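Local coordinates for protein transcriptional regulator (AraC-type DNA-binding domain-containing proteins) (Chromobacterium violaceum, PDB 3OIO) that probably binds specific DNA sequences as a transcription factor, through the AraC-type helix-turn-helix domain that makes up this chain, at residues R65-I75 and F98-R109. Residues are numbered along the deposited sequence; the frame is centred on the assembly and turned at random.
Sequences RQLLQQTSKSI and FNITPREERAQR. With SO4 (sulfate ion), chain C.
The R106 guanidinium has L68 CD2 over one face and T71 O over the other, while the carbonyls of L67 and K73 lie at its edge. This flat group fills the turn that ends helix 52-70, the long helix linking the two helix-turn-helix halves of an AraC-type domain, and ties it to the C-terminal helix 102-107. Bond geometry bears this out: in the conformer described, R106 NE donates to L68 O at 2.9 Å and 168°, and R106 NH1 to K73 O at 2.8 Å, nearly straight. R106 NH2 adds a weak bond to L67 O; T71 O, although close, fails the angle test and sits over the plane. T71 OG1 accepts from K73 N, an ST turn, and donates to L67 O, tying that carbonyl to the turn.

At the other end, R65 CD lies over the face of the F98 ring, 4.1 Å from its centroid, a CH-pi contact. CG anti to the backbone N (chi1 177°) and an extended chain carry R65 past the ring to E105 OE1, which meets NE in a long 3.6 Å salt bridge. The guanidinium and carboxylate planes stand 87° apart; one water joins R65 NH2 to E105 OE2 and another joins OE1, with a weak bond to NE; Y94 OH also bonds OE1. The axes of 65-70 and 102-107 approach to 8.4 Å, with L68 CD1 against P102 CB between the polar ends. A sulfate, probably from the crystallisation liquor, spans the segments: I75 N donates to its O2 at 3.0 Å, and R103 NH2 to its O4 at 2.9 Å.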
# COMPACT_ATOMS: atom_id res chain seq x y z
N ARG A 65 4.18 0.01 -7.92
CA ARG A 65 5.48 -0.45 -8.44
C ARG A 65 5.29 -1.64 -9.38
O ARG A 65 5.92 -1.69 -10.47
CB ARG A 65 6.41 -0.80 -7.25
CG ARG A 65 7.77 -1.36 -7.69
CD ARG A 65 8.72 -1.45 -6.52
NE ARG A 65 10.00 -1.99 -6.95
CZ ARG A 65 10.31 -3.30 -6.94
NH1 ARG A 65 9.43 -4.20 -6.52
NH2 ARG A 65 11.50 -3.72 -7.38
N GLN A 66 4.45 -2.60 -8.98
CA GLN A 66 4.12 -3.73 -9.84
C GLN A 66 3.56 -3.28 -11.19
O GLN A 66 3.96 -3.81 -12.24
CB GLN A 66 3.19 -4.74 -9.13
CG GLN A 66 3.83 -5.42 -7.88
CD GLN A 66 2.85 -6.27 -7.05
OE1 GLN A 66 1.77 -5.82 -6.67
NE2 GLN A 66 3.25 -7.48 -6.74
N LEU A 67 2.66 -2.30 -11.18
CA LEU A 67 2.06 -1.77 -12.42
C LEU A 67 3.08 -0.98 -13.29
O LEU A 67 3.02 -1.03 -14.53
CB LEU A 67 0.84 -0.89 -12.10
CG LEU A 67 -0.34 -1.63 -11.45
CD1 LEU A 67 -1.39 -0.60 -11.00
CD2 LEU A 67 -0.99 -2.66 -12.38
N LEU A 68 4.01 -0.30 -12.64
CA LEU A 68 5.06 0.41 -13.34
C LEU A 68 5.99 -0.54 -14.04
O LEU A 68 6.55 -0.21 -15.10
CB LEU A 68 5.85 1.27 -12.37
CG LEU A 68 5.05 2.52 -11.93
CD1 LEU A 68 5.65 3.07 -10.65
CD2 LEU A 68 5.03 3.61 -13.05
N GLN A 69 6.16 -1.71 -13.44
CA GLN A 69 7.05 -2.70 -14.04
C GLN A 69 6.37 -3.54 -15.13
O GLN A 69 7.08 -4.13 -15.95
CB GLN A 69 7.70 -3.57 -12.97
CG GLN A 69 8.62 -2.77 -12.08
CD GLN A 69 9.24 -3.59 -11.00
OE1 GLN A 69 8.66 -4.56 -10.50
NE2 GLN A 69 10.41 -3.18 -10.59
N GLN A 70 5.03 -3.53 -15.18
CA GLN A 70 4.29 -4.40 -16.11
C GLN A 70 3.19 -3.85 -17.01
O GLN A 70 2.50 -4.63 -17.68
CB GLN A 70 3.68 -5.55 -15.34
CG GLN A 70 4.66 -6.15 -14.38
CD GLN A 70 4.07 -7.24 -13.56
OE1 GLN A 70 3.06 -7.85 -13.94
NE2 GLN A 70 4.70 -7.53 -12.43
N THR A 71 3.04 -2.55 -17.15
CA THR A 71 1.96 -2.07 -17.99
C THR A 71 2.48 -0.87 -18.76
O THR A 71 3.53 -0.35 -18.44
CB THR A 71 0.73 -1.63 -17.12
OG1 THR A 71 1.06 -0.43 -16.41
CG2 THR A 71 0.33 -2.70 -16.09
N SER A 72 1.72 -0.40 -19.74
CA SER A 72 2.07 0.86 -20.40
C SER A 72 1.11 1.95 -19.94
O SER A 72 0.94 2.96 -20.63
CB SER A 72 2.00 0.69 -21.92
OG SER A 72 0.67 0.39 -22.31
N LYS A 73 0.48 1.73 -18.77
CA LYS A 73 -0.52 2.66 -18.28
C LYS A 73 0.26 3.90 -17.96
O LYS A 73 1.41 3.80 -17.51
CB LYS A 73 -1.22 2.09 -17.07
CG LYS A 73 -1.97 0.80 -17.37
CD LYS A 73 -2.46 0.19 -16.08
CE LYS A 73 -3.45 -0.94 -16.32
NZ LYS A 73 -3.79 -1.60 -15.01
N SER A 74 -0.31 5.06 -18.23
CA SER A 74 0.36 6.31 -17.87
C SER A 74 0.64 6.34 -16.35
O SER A 74 0.03 5.59 -15.56
CB SER A 74 -0.48 7.52 -18.30
OG SER A 74 -1.67 7.63 -17.53
N ILE A 75 1.55 7.22 -15.94
CA ILE A 75 1.81 7.45 -14.53
C ILE A 75 0.48 7.82 -13.85
O ILE A 75 0.15 7.29 -12.78
CB ILE A 75 2.91 8.53 -14.30
CG1 ILE A 75 4.23 8.12 -14.98
CG2 ILE A 75 3.15 8.82 -12.84
CD1 ILE A 75 4.64 6.70 -14.76
N PHE A 98 10.32 4.99 -2.21
CA PHE A 98 11.22 4.10 -2.95
C PHE A 98 12.54 4.75 -3.34
O PHE A 98 13.45 4.07 -3.84
CB PHE A 98 10.53 3.59 -4.22
CG PHE A 98 9.51 2.54 -3.96
CD1 PHE A 98 9.88 1.29 -3.43
CD2 PHE A 98 8.16 2.78 -4.26
CE1 PHE A 98 8.90 0.28 -3.18
CE2 PHE A 98 7.19 1.79 -4.04
CZ PHE A 98 7.55 0.53 -3.51
N ASN A 99 12.63 6.06 -3.11
CA ASN A 99 13.82 6.85 -3.47
C ASN A 99 14.15 6.82 -4.95
O ASN A 99 15.32 6.95 -5.32
CB ASN A 99 15.02 6.41 -2.64
CG ASN A 99 14.81 6.65 -1.18
OD1 ASN A 99 14.98 5.75 -0.36
ND2 ASN A 99 14.39 7.84 -0.83
N ILE A 100 13.11 6.64 -5.76
CA ILE A 100 13.14 6.91 -7.20
C ILE A 100 11.75 7.30 -7.60
O ILE A 100 10.78 6.95 -6.92
CB ILE A 100 13.62 5.72 -8.07
CG1 ILE A 100 12.72 4.51 -7.90
CG2 ILE A 100 15.08 5.35 -7.78
CD1 ILE A 100 13.05 3.41 -9.03
N THR A 101 11.63 8.00 -8.73
CA THR A 101 10.31 8.41 -9.17
C THR A 101 9.61 7.28 -9.93
O THR A 101 10.25 6.30 -10.37
CB THR A 101 10.42 9.61 -10.14
OG1 THR A 101 11.16 9.20 -11.32
CG2 THR A 101 11.10 10.81 -9.45
N PRO A 102 8.28 7.38 -10.10
CA PRO A 102 7.58 6.37 -10.91
C PRO A 102 8.16 6.26 -12.32
O PRO A 102 8.31 5.14 -12.83
CB PRO A 102 6.14 6.90 -10.96
CG PRO A 102 5.95 7.61 -9.60
CD PRO A 102 7.33 8.24 -9.32
N ARG A 103 8.53 7.39 -12.93
CA ARG A 103 9.09 7.36 -14.28
C ARG A 103 10.44 6.62 -14.28
O ARG A 103 10.72 5.84 -15.22
CB ARG A 103 9.19 8.81 -14.84
CG ARG A 103 9.70 8.96 -16.25
CD ARG A 103 9.44 10.43 -16.72
NE ARG A 103 8.09 10.62 -17.30
CZ ARG A 103 7.02 11.08 -16.65
NH1 ARG A 103 7.09 11.44 -15.37
NH2 ARG A 103 5.86 11.19 -17.28
N GLU A 104 11.23 6.80 -13.23
CA GLU A 104 12.54 6.11 -13.14
C GLU A 104 12.29 4.62 -12.94
O GLU A 104 13.00 3.78 -13.52
CB GLU A 104 13.38 6.69 -12.00
CG GLU A 104 14.00 8.04 -12.36
CD GLU A 104 14.59 8.85 -11.20
OE1 GLU A 104 14.20 8.71 -10.01
OE2 GLU A 104 15.42 9.73 -11.51
N GLU A 105 11.30 4.28 -12.11
CA GLU A 105 10.97 2.84 -11.87
C GLU A 105 10.60 2.18 -13.21
O GLU A 105 11.11 1.10 -13.56
CB GLU A 105 9.77 2.71 -10.92
CG GLU A 105 9.52 1.25 -10.49
CD GLU A 105 10.49 0.82 -9.39
OE1 GLU A 105 10.35 1.31 -8.26
OE2 GLU A 105 11.38 -0.00 -9.66
N ARG A 106 9.74 2.83 -13.98
CA ARG A 106 9.38 2.24 -15.28
C ARG A 106 10.58 2.16 -16.22
O ARG A 106 10.76 1.13 -16.91
CB ARG A 106 8.22 2.97 -15.94
CG ARG A 106 8.14 2.57 -17.39
CD ARG A 106 6.76 2.54 -17.93
NE ARG A 106 5.82 1.78 -17.10
CZ ARG A 106 4.52 2.01 -17.13
NH1 ARG A 106 4.03 2.94 -17.94
NH2 ARG A 106 3.70 1.30 -16.37
N ALA A 107 11.43 3.19 -16.23
CA ALA A 107 12.62 3.15 -17.12
C ALA A 107 13.53 2.00 -16.76
O ALA A 107 14.18 1.43 -17.65
CB ALA A 107 13.41 4.48 -17.03
N GLN A 108 13.56 1.64 -15.47
CA GLN A 108 14.44 0.57 -15.00
C GLN A 108 13.81 -0.83 -14.96
O GLN A 108 14.48 -1.78 -14.50
CB GLN A 108 14.99 0.97 -13.62
CG GLN A 108 15.89 2.20 -13.69
CD GLN A 108 16.28 2.70 -12.29
OE1 GLN A 108 16.30 1.91 -11.34
NE2 GLN A 108 16.58 4.01 -12.17
N ARG A 109 12.56 -0.98 -15.42
CA ARG A 109 11.85 -2.25 -15.21
C ARG A 109 12.55 -3.45 -15.87
O ARG A 109 12.45 -4.57 -15.36
CB ARG A 109 10.39 -2.16 -15.67
CG ARG A 109 10.21 -2.35 -17.17
CD ARG A 109 8.92 -1.74 -17.67
NE ARG A 109 8.81 -1.80 -19.15
CZ ARG A 109 7.82 -2.39 -19.80
NH1 ARG A 109 6.83 -2.97 -19.10
NH2 ARG A 109 7.77 -2.37 -21.13
S SO4 C . 3.53 9.14 -18.86
O1 SO4 C . 3.31 10.20 -17.84
O2 SO4 C . 3.29 7.79 -18.29
O3 SO4 C . 2.57 9.23 -19.98
O4 SO4 C . 4.92 9.29 -19.33
O HOH W 1 12.22 0.58 -6.42
O HOH W 2 13.37 -1.34 -8.27
O HOH W 3 12.07 -0.94 -12.03